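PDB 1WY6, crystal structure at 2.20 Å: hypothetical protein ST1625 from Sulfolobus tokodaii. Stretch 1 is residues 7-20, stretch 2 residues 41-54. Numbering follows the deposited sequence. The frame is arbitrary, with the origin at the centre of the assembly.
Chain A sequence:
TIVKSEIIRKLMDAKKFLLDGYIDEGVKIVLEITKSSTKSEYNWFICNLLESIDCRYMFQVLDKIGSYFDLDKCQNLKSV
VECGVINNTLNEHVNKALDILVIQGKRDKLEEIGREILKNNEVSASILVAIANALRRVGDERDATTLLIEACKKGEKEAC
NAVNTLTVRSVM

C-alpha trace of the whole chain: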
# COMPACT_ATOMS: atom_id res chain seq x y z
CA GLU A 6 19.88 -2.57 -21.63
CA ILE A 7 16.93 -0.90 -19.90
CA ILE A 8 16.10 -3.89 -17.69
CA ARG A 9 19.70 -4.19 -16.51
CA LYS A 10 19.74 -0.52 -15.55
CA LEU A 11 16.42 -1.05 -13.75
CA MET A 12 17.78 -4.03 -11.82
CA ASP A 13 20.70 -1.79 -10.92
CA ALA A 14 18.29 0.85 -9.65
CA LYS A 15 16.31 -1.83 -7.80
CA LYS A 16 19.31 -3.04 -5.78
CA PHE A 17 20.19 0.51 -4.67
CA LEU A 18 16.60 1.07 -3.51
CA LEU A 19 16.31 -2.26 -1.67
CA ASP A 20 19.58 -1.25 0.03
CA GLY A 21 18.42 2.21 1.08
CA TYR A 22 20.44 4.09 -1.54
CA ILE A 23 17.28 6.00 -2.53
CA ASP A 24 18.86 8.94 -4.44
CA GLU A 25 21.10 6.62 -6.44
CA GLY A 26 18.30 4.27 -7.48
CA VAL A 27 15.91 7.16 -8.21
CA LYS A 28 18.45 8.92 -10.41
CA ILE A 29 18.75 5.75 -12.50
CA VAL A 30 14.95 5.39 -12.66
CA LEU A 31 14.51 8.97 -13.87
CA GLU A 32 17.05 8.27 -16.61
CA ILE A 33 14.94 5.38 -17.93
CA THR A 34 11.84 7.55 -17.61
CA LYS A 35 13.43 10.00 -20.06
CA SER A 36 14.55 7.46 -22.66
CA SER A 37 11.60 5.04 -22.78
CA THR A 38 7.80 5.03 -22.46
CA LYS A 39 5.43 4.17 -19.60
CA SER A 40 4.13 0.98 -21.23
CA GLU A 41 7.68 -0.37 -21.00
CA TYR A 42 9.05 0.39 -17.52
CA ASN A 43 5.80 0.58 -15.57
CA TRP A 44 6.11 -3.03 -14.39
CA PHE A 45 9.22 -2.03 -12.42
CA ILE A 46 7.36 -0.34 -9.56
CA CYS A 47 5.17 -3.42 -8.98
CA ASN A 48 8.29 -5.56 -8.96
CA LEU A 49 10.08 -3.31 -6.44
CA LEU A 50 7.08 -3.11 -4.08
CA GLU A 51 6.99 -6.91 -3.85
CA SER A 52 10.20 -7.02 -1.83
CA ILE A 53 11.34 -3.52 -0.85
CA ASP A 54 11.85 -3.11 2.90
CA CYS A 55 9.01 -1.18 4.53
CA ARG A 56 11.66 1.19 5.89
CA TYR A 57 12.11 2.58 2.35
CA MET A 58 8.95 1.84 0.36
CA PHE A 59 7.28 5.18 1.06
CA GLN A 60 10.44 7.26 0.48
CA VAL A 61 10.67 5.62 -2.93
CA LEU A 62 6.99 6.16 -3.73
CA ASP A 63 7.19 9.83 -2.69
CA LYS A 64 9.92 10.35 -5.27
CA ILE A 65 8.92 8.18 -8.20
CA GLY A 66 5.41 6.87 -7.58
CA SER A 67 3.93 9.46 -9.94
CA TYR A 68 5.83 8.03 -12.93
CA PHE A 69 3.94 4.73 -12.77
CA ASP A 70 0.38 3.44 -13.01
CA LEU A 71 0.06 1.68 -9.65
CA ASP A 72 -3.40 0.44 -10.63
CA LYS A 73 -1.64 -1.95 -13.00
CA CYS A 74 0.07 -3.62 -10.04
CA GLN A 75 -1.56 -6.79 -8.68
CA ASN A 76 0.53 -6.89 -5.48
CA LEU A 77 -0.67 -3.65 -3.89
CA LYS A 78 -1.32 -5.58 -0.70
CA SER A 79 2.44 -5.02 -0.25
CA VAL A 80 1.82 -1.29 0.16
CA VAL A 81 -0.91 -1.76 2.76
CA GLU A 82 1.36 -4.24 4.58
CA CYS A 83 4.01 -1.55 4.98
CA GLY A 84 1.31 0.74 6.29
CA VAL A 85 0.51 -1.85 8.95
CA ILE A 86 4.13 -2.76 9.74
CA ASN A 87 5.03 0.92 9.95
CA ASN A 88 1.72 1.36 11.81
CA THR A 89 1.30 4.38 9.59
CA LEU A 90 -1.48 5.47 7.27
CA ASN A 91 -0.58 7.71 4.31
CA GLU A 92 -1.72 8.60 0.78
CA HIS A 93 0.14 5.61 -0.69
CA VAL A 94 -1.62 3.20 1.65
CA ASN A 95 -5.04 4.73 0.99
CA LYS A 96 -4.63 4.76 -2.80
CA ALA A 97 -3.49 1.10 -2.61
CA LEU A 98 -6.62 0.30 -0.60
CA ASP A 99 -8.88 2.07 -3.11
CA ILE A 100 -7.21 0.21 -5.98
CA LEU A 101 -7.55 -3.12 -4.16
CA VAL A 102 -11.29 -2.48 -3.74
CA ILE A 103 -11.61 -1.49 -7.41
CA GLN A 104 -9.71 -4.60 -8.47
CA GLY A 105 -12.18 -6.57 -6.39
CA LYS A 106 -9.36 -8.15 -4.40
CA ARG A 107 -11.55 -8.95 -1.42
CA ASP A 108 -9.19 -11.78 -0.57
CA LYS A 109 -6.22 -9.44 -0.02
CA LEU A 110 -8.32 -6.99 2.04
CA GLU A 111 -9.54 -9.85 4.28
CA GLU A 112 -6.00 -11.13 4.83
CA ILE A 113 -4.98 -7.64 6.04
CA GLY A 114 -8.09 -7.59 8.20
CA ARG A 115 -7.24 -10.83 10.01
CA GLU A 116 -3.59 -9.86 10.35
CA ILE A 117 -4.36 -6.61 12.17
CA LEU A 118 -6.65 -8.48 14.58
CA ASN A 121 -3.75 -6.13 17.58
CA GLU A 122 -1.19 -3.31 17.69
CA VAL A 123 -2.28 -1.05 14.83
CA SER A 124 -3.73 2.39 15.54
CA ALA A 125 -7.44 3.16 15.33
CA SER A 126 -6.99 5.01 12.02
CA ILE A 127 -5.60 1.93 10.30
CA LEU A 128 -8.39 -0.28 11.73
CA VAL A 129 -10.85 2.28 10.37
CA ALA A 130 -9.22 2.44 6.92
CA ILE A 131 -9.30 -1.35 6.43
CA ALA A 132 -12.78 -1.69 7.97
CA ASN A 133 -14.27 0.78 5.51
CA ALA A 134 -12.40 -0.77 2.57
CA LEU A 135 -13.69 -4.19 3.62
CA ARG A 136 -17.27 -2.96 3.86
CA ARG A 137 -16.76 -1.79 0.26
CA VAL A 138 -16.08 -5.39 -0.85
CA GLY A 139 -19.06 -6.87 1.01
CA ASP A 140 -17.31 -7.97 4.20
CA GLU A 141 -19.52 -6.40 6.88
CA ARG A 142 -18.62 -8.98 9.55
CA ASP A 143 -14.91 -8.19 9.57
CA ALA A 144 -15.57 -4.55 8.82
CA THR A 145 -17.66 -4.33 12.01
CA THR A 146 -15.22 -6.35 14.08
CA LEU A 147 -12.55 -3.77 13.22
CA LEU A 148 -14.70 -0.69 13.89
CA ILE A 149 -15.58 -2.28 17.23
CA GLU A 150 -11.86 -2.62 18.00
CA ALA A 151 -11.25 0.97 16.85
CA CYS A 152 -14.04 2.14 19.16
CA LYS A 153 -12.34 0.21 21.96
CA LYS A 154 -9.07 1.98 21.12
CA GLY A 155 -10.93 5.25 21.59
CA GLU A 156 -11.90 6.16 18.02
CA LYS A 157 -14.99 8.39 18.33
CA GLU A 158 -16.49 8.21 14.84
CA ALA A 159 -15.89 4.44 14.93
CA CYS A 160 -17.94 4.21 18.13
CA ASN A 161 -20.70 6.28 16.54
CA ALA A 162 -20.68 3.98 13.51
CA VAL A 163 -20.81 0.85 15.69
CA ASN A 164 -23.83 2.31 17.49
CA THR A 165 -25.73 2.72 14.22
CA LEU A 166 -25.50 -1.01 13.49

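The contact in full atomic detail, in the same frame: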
# COMPACT_ATOMS: atom_id res chain seq x y z
N ILE A 7 17.85 -1.53 -20.84
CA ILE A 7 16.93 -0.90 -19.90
C ILE A 7 16.67 -1.74 -18.65
O ILE A 7 16.70 -1.22 -17.53
CB ILE A 7 15.57 -0.63 -20.58
CG1 ILE A 7 15.76 0.33 -21.76
CG2 ILE A 7 14.58 -0.04 -19.57
CD1 ILE A 7 16.22 1.72 -21.35
N ILE A 8 16.39 -3.03 -18.83
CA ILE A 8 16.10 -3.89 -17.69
C ILE A 8 17.29 -4.07 -16.76
O ILE A 8 17.11 -4.23 -15.56
CB ILE A 8 15.59 -5.28 -18.14
CG1 ILE A 8 14.70 -5.86 -17.05
CG2 ILE A 8 16.77 -6.21 -18.38
CD1 ILE A 8 13.96 -7.12 -17.46
N ARG A 9 18.50 -4.05 -17.32
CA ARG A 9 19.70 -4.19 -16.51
C ARG A 9 19.82 -2.94 -15.64
O ARG A 9 20.03 -3.03 -14.43
CB ARG A 9 20.94 -4.33 -17.38
CG ARG A 9 21.01 -5.65 -18.15
CD ARG A 9 22.26 -5.68 -19.03
NE ARG A 9 23.49 -5.53 -18.25
CZ ARG A 9 24.70 -5.42 -18.78
NH1 ARG A 9 24.86 -5.42 -20.10
NH2 ARG A 9 25.76 -5.30 -17.99
N LYS A 10 19.67 -1.78 -16.27
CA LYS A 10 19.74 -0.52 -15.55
C LYS A 10 18.68 -0.47 -14.45
O LYS A 10 18.93 0.06 -13.37
CB LYS A 10 19.56 0.65 -16.52
CG LYS A 10 20.86 1.07 -17.19
CD LYS A 10 21.79 1.73 -16.16
CE LYS A 10 23.23 1.85 -16.66
NZ LYS A 10 23.91 0.53 -16.77
N LEU A 11 17.50 -1.03 -14.73
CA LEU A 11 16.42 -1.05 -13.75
C LEU A 11 16.76 -1.97 -12.58
O LEU A 11 16.48 -1.64 -11.43
CB LEU A 11 15.10 -1.49 -14.40
CG LEU A 11 14.39 -0.49 -15.33
CD1 LEU A 11 13.12 -1.12 -15.87
CD2 LEU A 11 14.05 0.79 -14.59
N MET A 12 17.38 -3.11 -12.87
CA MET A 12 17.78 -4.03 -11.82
C MET A 12 18.85 -3.36 -10.98
O MET A 12 18.98 -3.62 -9.78
CB MET A 12 18.32 -5.34 -12.41
CG MET A 12 17.26 -6.25 -13.02
SD MET A 12 15.89 -6.58 -11.87
CE MET A 12 14.65 -5.47 -12.48
N ASP A 13 19.64 -2.50 -11.62
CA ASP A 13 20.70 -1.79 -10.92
C ASP A 13 20.06 -0.80 -9.97
O ASP A 13 20.49 -0.64 -8.82
CB ASP A 13 21.59 -1.06 -11.92
CG ASP A 13 22.73 -0.34 -11.25
OD1 ASP A 13 23.48 -1.00 -10.49
OD2 ASP A 13 22.90 0.87 -11.49
N ALA A 14 19.02 -0.12 -10.45
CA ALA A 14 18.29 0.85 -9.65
C ALA A 14 17.61 0.11 -8.50
O ALA A 14 17.64 0.57 -7.36
CB ALA A 14 17.26 1.59 -10.51
N LYS A 15 17.01 -1.04 -8.81
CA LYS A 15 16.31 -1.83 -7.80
C LYS A 15 17.20 -2.16 -6.61
O LYS A 15 16.82 -1.92 -5.47
CB LYS A 15 15.79 -3.13 -8.42
CG LYS A 15 14.97 -3.99 -7.46
CD LYS A 15 14.57 -5.31 -8.09
CE LYS A 15 13.77 -6.17 -7.11
NZ LYS A 15 13.27 -7.44 -7.72
N LYS A 16 18.39 -2.70 -6.86
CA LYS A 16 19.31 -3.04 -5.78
C LYS A 16 19.62 -1.85 -4.87
O LYS A 16 19.61 -1.99 -3.65
CB LYS A 16 20.60 -3.63 -6.35
CG LYS A 16 21.43 -4.37 -5.32
CD LYS A 16 22.44 -5.29 -6.00
CE LYS A 16 23.27 -4.54 -7.02
NZ LYS A 16 24.16 -5.44 -7.80
N PHE A 17 19.91 -0.69 -5.46
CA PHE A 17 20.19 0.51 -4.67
C PHE A 17 19.02 0.75 -3.71
O PHE A 17 19.19 0.88 -2.50
CB PHE A 17 20.34 1.75 -5.56
CG PHE A 17 21.71 1.93 -6.16
CD1 PHE A 17 22.84 1.89 -5.36
CD2 PHE A 17 21.85 2.19 -7.52
CE1 PHE A 17 24.12 2.11 -5.91
CE2 PHE A 17 23.11 2.41 -8.08
CZ PHE A 17 24.25 2.37 -7.28
N LEU A 18 17.82 0.82 -4.29
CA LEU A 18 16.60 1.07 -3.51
C LEU A 18 16.40 0.06 -2.39
O LEU A 18 16.17 0.45 -1.25
CB LEU A 18 15.38 1.08 -4.44
CG LEU A 18 15.41 2.16 -5.53
CD1 LEU A 18 14.20 2.02 -6.45
CD2 LEU A 18 15.44 3.53 -4.87
N LEU A 19 16.47 -1.23 -2.71
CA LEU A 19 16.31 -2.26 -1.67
C LEU A 19 17.34 -2.03 -0.56
O LEU A 19 17.08 -2.32 0.60
CB LEU A 19 16.51 -3.66 -2.25
CG LEU A 19 15.48 -4.20 -3.26
CD1 LEU A 19 15.98 -5.51 -3.84
CD2 LEU A 19 14.14 -4.40 -2.57
N ASP A 20 18.51 -1.50 -0.93
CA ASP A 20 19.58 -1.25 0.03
C ASP A 20 19.53 0.10 0.74
O ASP A 20 20.40 0.40 1.55
CB ASP A 20 20.94 -1.38 -0.65
CG ASP A 20 21.26 -2.81 -1.07
OD1 ASP A 20 22.28 -2.99 -1.77
OD2 ASP A 20 20.51 -3.74 -0.71
N GLU A 41 6.42 0.34 -20.78
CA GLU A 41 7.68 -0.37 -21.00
C GLU A 41 8.46 -0.53 -19.69
O GLU A 41 9.15 -1.52 -19.49
CB GLU A 41 8.52 0.40 -22.02
CG GLU A 41 10.03 0.15 -21.97
CD GLU A 41 10.43 -1.23 -22.45
OE1 GLU A 41 10.09 -2.23 -21.77
OE2 GLU A 41 11.10 -1.32 -23.50
N TYR A 42 8.34 0.45 -18.79
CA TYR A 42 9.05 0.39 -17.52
C TYR A 42 8.10 0.40 -16.33
O TYR A 42 8.52 0.29 -15.19
CB TYR A 42 10.03 1.57 -17.39
CG TYR A 42 9.37 2.93 -17.36
CD1 TYR A 42 9.37 3.76 -18.48
CD2 TYR A 42 8.76 3.40 -16.19
CE1 TYR A 42 8.80 5.03 -18.44
CE2 TYR A 42 8.18 4.67 -16.14
CZ TYR A 42 8.20 5.48 -17.27
OH TYR A 42 7.64 6.74 -17.23
N ASN A 43 6.81 0.53 -16.62
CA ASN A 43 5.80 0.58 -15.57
C ASN A 43 5.81 -0.60 -14.61
O ASN A 43 5.59 -0.44 -13.41
CB ASN A 43 4.41 0.70 -16.19
CG ASN A 43 3.38 1.14 -15.19
OD1 ASN A 43 3.31 2.32 -14.85
ND2 ASN A 43 2.58 0.19 -14.69
N TRP A 44 6.06 -1.79 -15.16
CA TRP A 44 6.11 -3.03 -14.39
C TRP A 44 7.13 -2.97 -13.25
O TRP A 44 7.00 -3.68 -12.26
CB TRP A 44 6.52 -4.20 -15.31
CG TRP A 44 7.93 -4.01 -15.82
CD1 TRP A 44 8.31 -3.24 -16.88
CD2 TRP A 44 9.13 -4.51 -15.23
NE1 TRP A 44 9.68 -3.23 -16.98
CE2 TRP A 44 10.21 -4.00 -15.98
CE3 TRP A 44 9.41 -5.34 -14.13
CZ2 TRP A 44 11.55 -4.29 -15.67
CZ3 TRP A 44 10.74 -5.63 -13.83
CH2 TRP A 44 11.79 -5.11 -14.60
N PHE A 45 8.16 -2.14 -13.42
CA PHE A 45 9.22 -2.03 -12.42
C PHE A 45 8.75 -1.71 -11.01
O PHE A 45 9.21 -2.32 -10.06
CB PHE A 45 10.24 -0.97 -12.83
CG PHE A 45 11.36 -0.80 -11.85
CD1 PHE A 45 12.39 -1.74 -11.77
CD2 PHE A 45 11.40 0.30 -11.00
CE1 PHE A 45 13.43 -1.58 -10.87
CE2 PHE A 45 12.44 0.46 -10.10
CZ PHE A 45 13.46 -0.48 -10.03
N ILE A 46 7.85 -0.74 -10.88
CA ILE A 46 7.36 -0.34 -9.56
C ILE A 46 6.66 -1.48 -8.83
O ILE A 46 6.82 -1.64 -7.62
CB ILE A 46 6.43 0.89 -9.67
CG1 ILE A 46 6.33 1.57 -8.30
CG2 ILE A 46 5.05 0.49 -10.20
CD1 ILE A 46 7.70 2.07 -7.77
N CYS A 47 5.89 -2.28 -9.56
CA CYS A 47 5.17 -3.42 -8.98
C CYS A 47 6.20 -4.41 -8.46
O CYS A 47 6.06 -4.97 -7.37
CB CYS A 47 4.31 -4.13 -10.03
SG CYS A 47 3.15 -3.10 -10.98
N ASN A 48 7.22 -4.63 -9.27
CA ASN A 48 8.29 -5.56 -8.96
C ASN A 48 9.03 -5.10 -7.69
O ASN A 48 9.25 -5.90 -6.77
CB ASN A 48 9.24 -5.65 -10.17
CG ASN A 48 10.30 -6.73 -10.02
OD1 ASN A 48 11.31 -6.53 -9.36
ND2 ASN A 48 10.06 -7.88 -10.65
N LEU A 49 9.39 -3.82 -7.62
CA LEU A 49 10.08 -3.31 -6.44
C LEU A 49 9.24 -3.49 -5.18
O LEU A 49 9.73 -4.03 -4.18
CB LEU A 49 10.41 -1.82 -6.59
CG LEU A 49 11.10 -1.18 -5.38
CD1 LEU A 49 12.53 -1.72 -5.25
CD2 LEU A 49 11.13 0.33 -5.53
N LEU A 50 7.99 -3.04 -5.22
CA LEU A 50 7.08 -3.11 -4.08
C LEU A 50 6.90 -4.51 -3.49
O LEU A 50 6.58 -4.66 -2.31
CB LEU A 50 5.72 -2.52 -4.47
CG LEU A 50 5.71 -1.06 -4.93
CD1 LEU A 50 4.33 -0.67 -5.46
CD2 LEU A 50 6.11 -0.15 -3.78
N GLU A 51 7.12 -5.54 -4.31
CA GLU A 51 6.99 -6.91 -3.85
C GLU A 51 8.00 -7.28 -2.76
O GLU A 51 7.71 -8.09 -1.88
CB GLU A 51 7.15 -7.87 -5.05
CG GLU A 51 6.99 -9.34 -4.70
CD GLU A 51 5.56 -9.71 -4.39
OE1 GLU A 51 5.34 -10.70 -3.66
OE2 GLU A 51 4.65 -9.01 -4.89
N SER A 52 9.18 -6.68 -2.80
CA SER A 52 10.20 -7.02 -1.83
C SER A 52 10.89 -5.86 -1.11
O SER A 52 11.64 -6.10 -0.16
CB SER A 52 11.26 -7.90 -2.49
OG SER A 52 11.85 -7.26 -3.61
N ILE A 53 10.66 -4.62 -1.52
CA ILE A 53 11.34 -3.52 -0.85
C ILE A 53 10.98 -3.42 0.64
O ILE A 53 9.81 -3.52 1.03
CB ILE A 53 11.07 -2.15 -1.53
CG1 ILE A 53 12.02 -1.10 -0.93
CG2 ILE A 53 9.61 -1.72 -1.33
CD1 ILE A 53 12.01 0.23 -1.66
N ASP A 54 12.01 -3.25 1.45
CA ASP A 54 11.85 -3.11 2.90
C ASP A 54 10.88 -1.97 3.21
O ASP A 54 10.95 -0.89 2.60
CB ASP A 54 13.22 -2.83 3.54
CG ASP A 54 13.19 -2.91 5.07
OD1 ASP A 54 12.41 -2.18 5.71
OD2 ASP A 54 13.97 -3.71 5.62
O HOH W 1 11.27 -7.84 -6.30
O HOH W 2 14.76 -3.81 0.77

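Read as a design, this contact is two helices running in nearly the same direction, 7-19 against 44-52, with axes inclined by 32° and 10.7 Å apart at closest approach. The spacing between backbones is not constant: nearest CA atoms lie 8.2 Å apart at I8 and Y42 but 5.2 Å apart at L19 and I53. Bulky aromatic groups occupy the wide end, aliphatic and small side chains the narrow one.

Y42 opens the walk with a modest contribution. Its CB meets L11 CD1 at 4.4 Å, but its ring leads away from the first stretch. W44 does the reverse: its CA-to-CB bond points sideways, yet chi1 in p brings the indole back across the gap. NE1 makes a weak hydrogen bond to E41 O at 3.1 Å, while the six-membered ring takes the apolar contacts: W44 CZ2 lies 3.8 Å from I8 CG1 and 3.5 Å from L11 CD1. M12 CE approaches W44 CH2 at 3.6 Å, at the ring edge. M12 reaches this position although its CA-to-CB bond points away, since its flexible chain bends back.

F45 is the centrepiece, with the largest area covered by the other stretch. Its chi1 of t sends the ring straight into a hole formed by L11, M12, A14 and K15. L11 CD2 sits over one face, 4.2 Å from the ring centroid and 16° off the normal, a good CH-pi geometry, while L11 CB packs 3.8 Å from F45 CD1. Around the edge stand K15 CB, 3.7 Å from F45 CE1, and L18 CD1, 4.3 Å from F45 CE2. The ring goes deep enough to bring F45 CE1 within 3.1 Å of L11 O, a backbone oxygen already accepting from K15 N. A14 suits its place beside the ring: its short side chain still reaches F45 CZ, with CB at 4.4 Å.

One turn on, N48 introduces polarity. K15 is fully extended, every chi in t, and its side chain is a knob among F45, N48, L49 and S52. The methylenes pack, with K15 CG 4.0 Å from L49 CD1, and the charge is delivered at the tip, where K15 NZ donates to N48 OD1 at 2.7 Å. The ammonium also donates to water 1, with K15 NZ 2.5 Å from its O; that water in turn donates to N48 O and hydrogen-bonds S52 OG, both 2.8 Å from the water O. One lysine thus serves as both packing element and polar anchor.

L49 restores the apolar core, its CD2 lying 3.6 Å from L18 CD1 and its CD1 4.1 Å from L19 CD2. S52 comes next, its OG 3.8 Å from L19 CD2. At I53 the backbones are close enough for L19 CD2 to touch the main chain, 3.4 Å from I53 CA. Water 2 then bridges the ends, donating to L19 O, 2.8 Å from its O, and accepting from D54 N at 2.9 Å.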